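Local coordinates for xylanase inhibitor TL-XI (Triticum aestivum, PDB 3G7M), which inhibits xylanases noncompetitively and, as a small thaumatin-like protein, probably serves in plant defence, at residues A[1-7]-A[34-40]; A[49-53]-A[64-69]. The protein carries 4 engineered substitutions. All coordinates share one frame; numbering follows the deposited sequence.

Contact 1. Residues A[1-7]-A[34-40]; sequences APLTITN and ASWSLDT
Leu3 and Leu38 lie side by side and reach out the same way from two neighbouring antiparallel strands, 3-7 and 35-38, with Leu3 CD2 4.0 Å from Leu38 CD1. Ile5 and Trp36 form the next pair on that face. The CD1 end of Ile5 comes obliquely to the indole at CE3, but its nearer neighbour is diagonal, Leu38 CD1 at 3.7 Å. That same methyl, Leu38 CD1, also sits over one face of the Trp36 ring, offset toward its rim. The indole reaches this position because its CG is turned away from the backbone N (chi1 -173°). Ile48 and Val17 come from the facing sheet; Leu3 and Ile5 reach the core of the thaumatin-fold sandwich, with Trp36 and Leu38 at its margin. On the other face Thr4 CG2 packs against Ser35 CB. A weak hydrogen bond of 3.4 Å joins Thr6 OG1 to Ser35 OG; Thr6 OG1 also bonds to Gln146. Just before strand 3-7 and beyond strand 35-38, Pro2 (after a cis peptide bond) and Thr40 slide past each other in opposite directions, with Pro2 CG 3.6 Å from Thr40 OG1. Backbone bonds in both directions link Leu3 with Leu38 and Ile5 with Trp36, and Asn7 N adds one to Ala34 O (3.0 Å). Paired main-chain bonds thus fix the register, while the chemistry divides by face: apolar side chains toward the facing sheet, hydroxyls on the reverse.

Contact 2. Residues A[49-53]-A[64-69]; sequences WGRTG and CQTGDC
Thr52 and Thr66 make a single antiparallel bridge, and because Gln65 and Thr66 both face Thr52 the pairing is a classic beta bulge: Thr52 O takes Thr66 N at 3.3 Å and, weakly, Gln65 N. The two threonine side chains cross at an angle, and their OG1 atoms hydrogen-bond to each other. Each hydroxyl stands between its own backbone N and carbonyl carbon (chi1 61° in Thr52, 57° in Thr66), which brings the oxygens together. At the other end of the contact Trp49 NE1 donates to Gly67 O at 3.0 Å; NE1 lies in the carbonyl plane of Gly67, on a lone pair, though the bond is bent and the oxygen lies 21° out of the indole plane. Farther along that ring edge, Trp49 CZ2 rests 3.7 Å from Cys69 CB, beside the disulfide to Cys76. With an alanine in place of Trp49, Gly67 O would probably be left without its indole donor and a gap would open beside Cys69 CB. Arg51 lays its CB 3.9 Å from Cys64 SG, whose disulfide partner is Cys54, then bends at chi3, and its NE bonds to Trp14 O. The bulge, the indole bond and these side chains tie the 64-69 loop, which follows strand 62-63, to the C-terminal end of strand 44-52 in the six-stranded sheet, where strand 13-19 is a neighbouring strand.

Overall arrangement
Contact 1 and contact 2 follow one another along the chain, since strand 35-38 leads into strand 44-52, whose end supplies residues 49-53. They belong to different sheets: contact 1 forms an outer pair of the five-stranded sheet, contact 2 ties a loop to the six-stranded one. Their centres are 18 Å apart and their nearest atoms about 7 Å, so they do not touch; strand 13-19 touches both, meeting Ile5 and Trp36 in contact 1 and Trp49 and Arg51 in contact 2. The bound sodium ion is about 4 Å from the side chain of Arg51 and about 9 Å from that of Trp36, closer to contact 2.

Contact 1. Residues A[1-7]-A[34-40]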
ATOM      1  N   ALA A   1      10.280  -1.582  10.157  1.00 25.22           N
ATOM      2  CA  ALA A   1      10.140  -1.301  11.619  1.00 24.76           C
ATOM      3  C   ALA A   1       9.700   0.176  11.816  1.00 24.13           C
ATOM      4  O   ALA A   1      10.509   1.075  11.618  1.00 24.21           O
ATOM      5  CB  ALA A   1      11.490  -1.626  12.370  1.00 24.46           C
ATOM      6  N   PRO A   2       8.417   0.433  12.194  1.00 23.49           N
ATOM      7  CA  PRO A   2       7.261  -0.457  12.440  1.00 22.79           C
ATOM      8  C   PRO A   2       6.452  -0.845  11.202  1.00 22.18           C
ATOM      9  O   PRO A   2       5.805  -1.910  11.201  1.00 22.57           O
ATOM     10  CB  PRO A   2       6.377   0.377  13.374  1.00 22.77           C
ATOM     11  CG  PRO A   2       6.737   1.765  13.098  1.00 23.35           C
ATOM     12  CD  PRO A   2       8.213   1.748  12.850  1.00 23.56           C
ATOM     13  N   LEU A   3       6.447   0.013  10.181  1.00 22.00           N
ATOM     14  CA  LEU A   3       5.862  -0.342   8.854  1.00 22.00           C
ATOM     15  C   LEU A   3       6.927  -0.392   7.730  1.00 21.80           C
ATOM     16  O   LEU A   3       7.771   0.504   7.608  1.00 22.00           O
ATOM     17  CB  LEU A   3       4.741   0.624   8.463  1.00 21.78           C
ATOM     18  CG  LEU A   3       4.107   0.416   7.069  1.00 21.46           C
ATOM     19  CD1 LEU A   3       3.282  -0.812   7.095  1.00 22.00           C
ATOM     20  CD2 LEU A   3       3.233   1.607   6.654  1.00 22.00           C
ATOM     21  N   THR A   4       6.898  -1.443   6.925  1.00 20.79           N
ATOM     22  CA  THR A   4       7.905  -1.603   5.893  1.00 19.68           C
ATOM     23  C   THR A   4       7.183  -1.992   4.627  1.00 19.19           C
ATOM     24  O   THR A   4       6.417  -2.948   4.623  1.00 19.75           O
ATOM     25  CB  THR A   4       8.968  -2.692   6.287  1.00 20.04           C
ATOM     26  OG1 THR A   4       9.389  -2.507   7.648  1.00 18.82           O
ATOM     27  CG2 THR A   4      10.212  -2.655   5.361  1.00 19.66           C
ATOM     28  N   ILE A   5       7.411  -1.250   3.552  1.00 18.43           N
ATOM     29  CA  ILE A   5       6.864  -1.609   2.226  1.00 17.74           C
ATOM     30  C   ILE A   5       7.988  -2.053   1.286  1.00 17.31           C
ATOM     31  O   ILE A   5       8.896  -1.290   0.985  1.00 17.71           O
ATOM     32  CB  ILE A   5       6.045  -0.452   1.609  1.00 17.91           C
ATOM     33  CG1 ILE A   5       4.821  -0.150   2.475  1.00 16.72           C
ATOM     34  CG2 ILE A   5       5.640  -0.758   0.174  1.00 17.15           C
ATOM     35  CD1 ILE A   5       4.354   1.284   2.338  1.00 16.98           C
ATOM     36  N   THR A   6       7.924  -3.305   0.853  1.00 17.07           N
ATOM     37  CA  THR A   6       8.995  -3.937   0.086  1.00 16.81           C
ATOM     38  C   THR A   6       8.540  -4.218  -1.349  1.00 17.15           C
ATOM     39  O   THR A   6       7.419  -4.684  -1.595  1.00 16.71           O
ATOM     40  CB  THR A   6       9.457  -5.253   0.748  1.00 16.28           C
ATOM     41  OG1 THR A   6       9.840  -5.001   2.115  1.00 16.66           O
ATOM     42  CG2 THR A   6      10.621  -5.868  -0.002  1.00 15.44           C
ATOM     43  N   ASN A   7       9.431  -3.927  -2.294  1.00 17.77           N
ATOM     44  CA  ASN A   7       9.193  -4.231  -3.708  1.00 18.05           C
ATOM     45  C   ASN A   7       9.971  -5.458  -4.183  1.00 17.68           C
ATOM     46  O   ASN A   7      11.202  -5.397  -4.302  1.00 17.41           O
ATOM     47  CB  ASN A   7       9.520  -3.008  -4.569  1.00 17.99           C
ATOM     48  CG  ASN A   7       9.311  -3.263  -6.032  1.00 17.26           C
ATOM     49  OD1 ASN A   7       8.464  -4.074  -6.411  1.00 17.36           O
ATOM     50  ND2 ASN A   7      10.085  -2.567  -6.866  1.00 18.80           N
ATOM     51  N   ALA A  34      14.158  -2.979  -3.233  1.00 17.60           N
ATOM     52  CA  ALA A  34      14.215  -1.915  -2.238  1.00 17.50           C
ATOM     53  C   ALA A  34      12.980  -1.852  -1.355  1.00 17.49           C
ATOM     54  O   ALA A  34      11.887  -2.231  -1.766  1.00 17.60           O
ATOM     55  CB  ALA A  34      14.446  -0.588  -2.909  1.00 17.92           C
ATOM     56  N   SER A  35      13.177  -1.369  -0.135  1.00 17.41           N
ATOM     57  CA  SER A  35      12.114  -1.257   0.842  1.00 17.05           C
ATOM     58  C   SER A  35      11.972   0.182   1.315  1.00 17.21           C
ATOM     59  O   SER A  35      12.911   0.991   1.212  1.00 17.51           O
ATOM     60  CB  SER A  35      12.425  -2.145   2.039  1.00 17.14           C
ATOM     61  OG  SER A  35      12.791  -3.459   1.608  1.00 17.86           O
ATOM     62  N   TRP A  36      10.800   0.495   1.857  1.00 17.14           N
ATOM     63  CA  TRP A  36      10.546   1.804   2.437  1.00 17.15           C
ATOM     64  C   TRP A  36      10.116   1.699   3.898  1.00 17.14           C
ATOM     65  O   TRP A  36       9.050   1.215   4.188  1.00 17.65           O
ATOM     66  CB  TRP A  36       9.511   2.537   1.598  1.00 16.91           C
ATOM     67  CG  TRP A  36       9.273   3.964   1.977  1.00 17.30           C
ATOM     68  CD1 TRP A  36      10.140   4.811   2.603  1.00 17.40           C
ATOM     69  CD2 TRP A  36       8.084   4.721   1.723  1.00 18.02           C
ATOM     70  NE1 TRP A  36       9.558   6.047   2.772  1.00 17.15           N
ATOM     71  CE2 TRP A  36       8.299   6.018   2.232  1.00 17.26           C
ATOM     72  CE3 TRP A  36       6.847   4.422   1.119  1.00 18.00           C
ATOM     73  CZ2 TRP A  36       7.336   7.013   2.153  1.00 17.44           C
ATOM     74  CZ3 TRP A  36       5.889   5.409   1.040  1.00 16.95           C
ATOM     75  CH2 TRP A  36       6.137   6.690   1.556  1.00 18.12           C
ATOM     76  N   SER A  37      10.960   2.149   4.822  1.00 17.77           N
ATOM     77  CA  SER A  37      10.649   2.058   6.255  1.00 17.43           C
ATOM     78  C   SER A  37       9.811   3.235   6.676  1.00 17.62           C
ATOM     79  O   SER A  37      10.151   4.382   6.434  1.00 17.57           O
ATOM     80  CB  SER A  37      11.925   2.005   7.080  1.00 17.49           C
ATOM     81  OG  SER A  37      12.747   0.923   6.665  1.00 16.42           O
ATOM     82  N   LEU A  38       8.698   2.943   7.306  1.00 18.60           N
ATOM     83  CA  LEU A  38       7.778   3.978   7.682  1.00 19.78           C
ATOM     84  C   LEU A  38       7.474   3.954   9.168  1.00 20.41           C
ATOM     85  O   LEU A  38       7.531   2.917   9.820  1.00 19.91           O
ATOM     86  CB  LEU A  38       6.506   3.858   6.847  1.00 19.80           C
ATOM     87  CG  LEU A  38       6.641   4.494   5.452  1.00 20.50           C
ATOM     88  CD1 LEU A  38       5.599   3.949   4.510  1.00 21.23           C
ATOM     89  CD2 LEU A  38       6.533   6.028   5.567  1.00 21.61           C
ATOM     90  N   ASP A  39       7.163   5.128   9.695  1.00 21.82           N
ATOM     91  CA  ASP A  39       6.722   5.256  11.066  1.00 22.05           C
ATOM     92  C   ASP A  39       5.165   5.295  11.118  1.00 22.34           C
ATOM     93  O   ASP A  39       4.530   5.890  10.222  1.00 22.72           O
ATOM     94  CB  ASP A  39       7.358   6.509  11.635  1.00 22.00           C
ATOM     95  CG  ASP A  39       7.500   6.449  13.102  1.00 22.18           C
ATOM     96  OD1 ASP A  39       6.684   5.697  13.728  1.00 22.57           O
ATOM     97  OD2 ASP A  39       8.362   7.190  13.638  1.00 22.75           O
ATOM     98  N   THR A  40       4.553   4.648  12.129  1.00 22.30           N
ATOM     99  CA  THR A  40       3.071   4.520  12.184  1.00 22.31           C
ATOM    100  C   THR A  40       2.420   5.423  13.219  1.00 22.00           C
ATOM    101  O   THR A  40       2.940   5.566  14.326  1.00 22.00           O
ATOM    102  CB  THR A  40       2.620   3.117  12.572  1.00 22.25           C
ATOM    103  OG1 THR A  40       3.286   2.727  13.782  1.00 23.53           O
ATOM    104  CG2 THR A  40       2.924   2.132  11.497  1.00 22.62           C
TER

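Contact 2. Residues A[49-53]-A[64-69]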
ATOM      1  N   TRP A  49      -0.940   1.552  -1.624  1.00 18.70           N
ATOM      2  CA  TRP A  49      -0.939   0.902  -2.936  1.00 18.65           C
ATOM      3  C   TRP A  49       0.331   1.197  -3.703  1.00 18.80           C
ATOM      4  O   TRP A  49       0.978   2.199  -3.450  1.00 18.95           O
ATOM      5  CB  TRP A  49      -2.162   1.345  -3.767  1.00 18.90           C
ATOM      6  CG  TRP A  49      -2.105   2.761  -4.240  1.00 17.27           C
ATOM      7  CD1 TRP A  49      -1.650   3.194  -5.432  1.00 16.52           C
ATOM      8  CD2 TRP A  49      -2.543   3.920  -3.525  1.00 16.91           C
ATOM      9  NE1 TRP A  49      -1.762   4.560  -5.518  1.00 17.21           N
ATOM     10  CE2 TRP A  49      -2.308   5.035  -4.358  1.00 16.23           C
ATOM     11  CE3 TRP A  49      -3.112   4.125  -2.261  1.00 15.76           C
ATOM     12  CZ2 TRP A  49      -2.603   6.339  -3.971  1.00 13.99           C
ATOM     13  CZ3 TRP A  49      -3.404   5.419  -1.873  1.00 14.40           C
ATOM     14  CH2 TRP A  49      -3.146   6.510  -2.729  1.00 14.37           C
ATOM     15  N   GLY A  50       0.654   0.338  -4.665  1.00 18.87           N
ATOM     16  CA  GLY A  50       1.786   0.564  -5.554  1.00 19.02           C
ATOM     17  C   GLY A  50       1.396   1.124  -6.911  1.00 19.18           C
ATOM     18  O   GLY A  50       0.319   0.816  -7.435  1.00 18.93           O
ATOM     19  N   ARG A  51       2.301   1.932  -7.482  1.00 19.45           N
ATOM     20  CA  ARG A  51       2.119   2.515  -8.807  1.00 19.37           C
ATOM     21  C   ARG A  51       3.266   2.118  -9.711  1.00 19.69           C
ATOM     22  O   ARG A  51       4.428   2.100  -9.283  1.00 19.62           O
ATOM     23  CB  ARG A  51       2.070   4.030  -8.717  1.00 19.55           C
ATOM     24  CG  ARG A  51       1.149   4.581  -7.642  1.00 18.61           C
ATOM     25  CD  ARG A  51       1.447   6.049  -7.447  1.00 17.08           C
ATOM     26  NE  ARG A  51       2.612   6.262  -6.605  1.00 14.48           N
ATOM     27  CZ  ARG A  51       3.210   7.433  -6.447  1.00 13.95           C
ATOM     28  NH1 ARG A  51       2.769   8.493  -7.107  1.00 14.62           N
ATOM     29  NH2 ARG A  51       4.255   7.540  -5.636  1.00 13.81           N
ATOM     30  N   THR A  52       2.936   1.804 -10.966  1.00 20.19           N
ATOM     31  CA  THR A  52       3.950   1.364 -11.917  1.00 20.43           C
ATOM     32  C   THR A  52       3.959   2.307 -13.074  1.00 20.68           C
ATOM     33  O   THR A  52       2.945   2.929 -13.344  1.00 21.01           O
ATOM     34  CB  THR A  52       3.674  -0.063 -12.445  1.00 20.56           C
ATOM     35  OG1 THR A  52       2.409  -0.112 -13.136  1.00 20.05           O
ATOM     36  CG2 THR A  52       3.695  -1.083 -11.302  1.00 21.15           C
ATOM     37  N   GLY A  53       5.103   2.400 -13.757  1.00 21.22           N
ATOM     38  CA  GLY A  53       5.241   3.171 -14.993  1.00 21.63           C
ATOM     39  C   GLY A  53       5.110   4.666 -14.777  1.00 22.00           C
ATOM     40  O   GLY A  53       4.423   5.370 -15.536  1.00 22.00           O
ATOM     41  N   CYS A  64       1.465   8.138 -13.655  1.00 22.76           N
ATOM     42  CA  CYS A  64       1.784   6.722 -13.581  1.00 22.00           C
ATOM     43  C   CYS A  64       0.819   5.897 -14.452  1.00 22.00           C
ATOM     44  O   CYS A  64      -0.341   6.274 -14.645  1.00 22.00           O
ATOM     45  CB  CYS A  64       1.706   6.242 -12.132  1.00 22.19           C
ATOM     46  SG  CYS A  64       2.829   7.084 -11.039  1.00 22.00           S
ATOM     47  N   GLN A  65       1.319   4.766 -14.957  1.00 22.00           N
ATOM     48  CA  GLN A  65       0.594   3.872 -15.856  1.00 21.65           C
ATOM     49  C   GLN A  65      -0.554   3.176 -15.098  1.00 21.94           C
ATOM     50  O   GLN A  65      -1.682   3.084 -15.621  1.00 22.00           O
ATOM     51  CB  GLN A  65       1.561   2.848 -16.477  1.00 21.16           C
ATOM     52  CG  GLN A  65       1.125   2.305 -17.859  1.00 20.88           C
ATOM     53  CD  GLN A  65       2.015   1.167 -18.339  1.00 21.18           C
ATOM     54  OE1 GLN A  65       3.222   1.335 -18.544  1.00 19.93           O
ATOM     55  NE2 GLN A  65       1.411  -0.019 -18.517  1.00 22.00           N
ATOM     56  N   THR A  66      -0.281   2.709 -13.875  1.00 21.54           N
ATOM     57  CA  THR A  66      -1.331   2.168 -13.038  1.00 22.00           C
ATOM     58  C   THR A  66      -1.262   2.752 -11.660  1.00 21.78           C
ATOM     59  O   THR A  66      -0.180   2.972 -11.131  1.00 21.37           O
ATOM     60  CB  THR A  66      -1.243   0.661 -12.862  1.00 21.95           C
ATOM     61  OG1 THR A  66       0.037   0.335 -12.332  1.00 21.81           O
ATOM     62  CG2 THR A  66      -1.463  -0.064 -14.197  1.00 22.00           C
ATOM     63  N   GLY A  67      -2.441   2.983 -11.081  1.00 21.86           N
ATOM     64  CA  GLY A  67      -2.539   3.469  -9.702  1.00 20.93           C
ATOM     65  C   GLY A  67      -2.124   4.910  -9.504  1.00 20.21           C
ATOM     66  O   GLY A  67      -1.775   5.292  -8.402  1.00 19.65           O
ATOM     67  N   ASP A  68      -2.211   5.715 -10.570  1.00 20.03           N
ATOM     68  CA  ASP A  68      -1.867   7.138 -10.512  1.00 19.51           C
ATOM     69  C   ASP A  68      -2.851   7.967  -9.710  1.00 19.37           C
ATOM     70  O   ASP A  68      -4.057   7.983  -9.999  1.00 19.92           O
ATOM     71  CB  ASP A  68      -1.776   7.734 -11.910  1.00 19.64           C
ATOM     72  CG  ASP A  68      -1.386   9.205 -11.883  1.00 19.03           C
ATOM     73  OD1 ASP A  68      -0.228   9.522 -11.526  1.00 18.34           O
ATOM     74  OD2 ASP A  68      -2.243  10.046 -12.217  1.00 18.10           O
ATOM     75  N   CYS A  69      -2.324   8.671  -8.714  1.00 18.77           N
ATOM     76  CA  CYS A  69      -3.134   9.526  -7.876  1.00 18.25           C
ATOM     77  C   CYS A  69      -2.694  10.965  -8.070  1.00 17.47           C
ATOM     78  O   CYS A  69      -1.779  11.455  -7.399  1.00 17.71           O
ATOM     79  CB  CYS A  69      -3.034   9.080  -6.397  1.00 18.53           C
ATOM     80  SG  CYS A  69      -4.227   9.845  -5.203  1.00 20.45           S
TER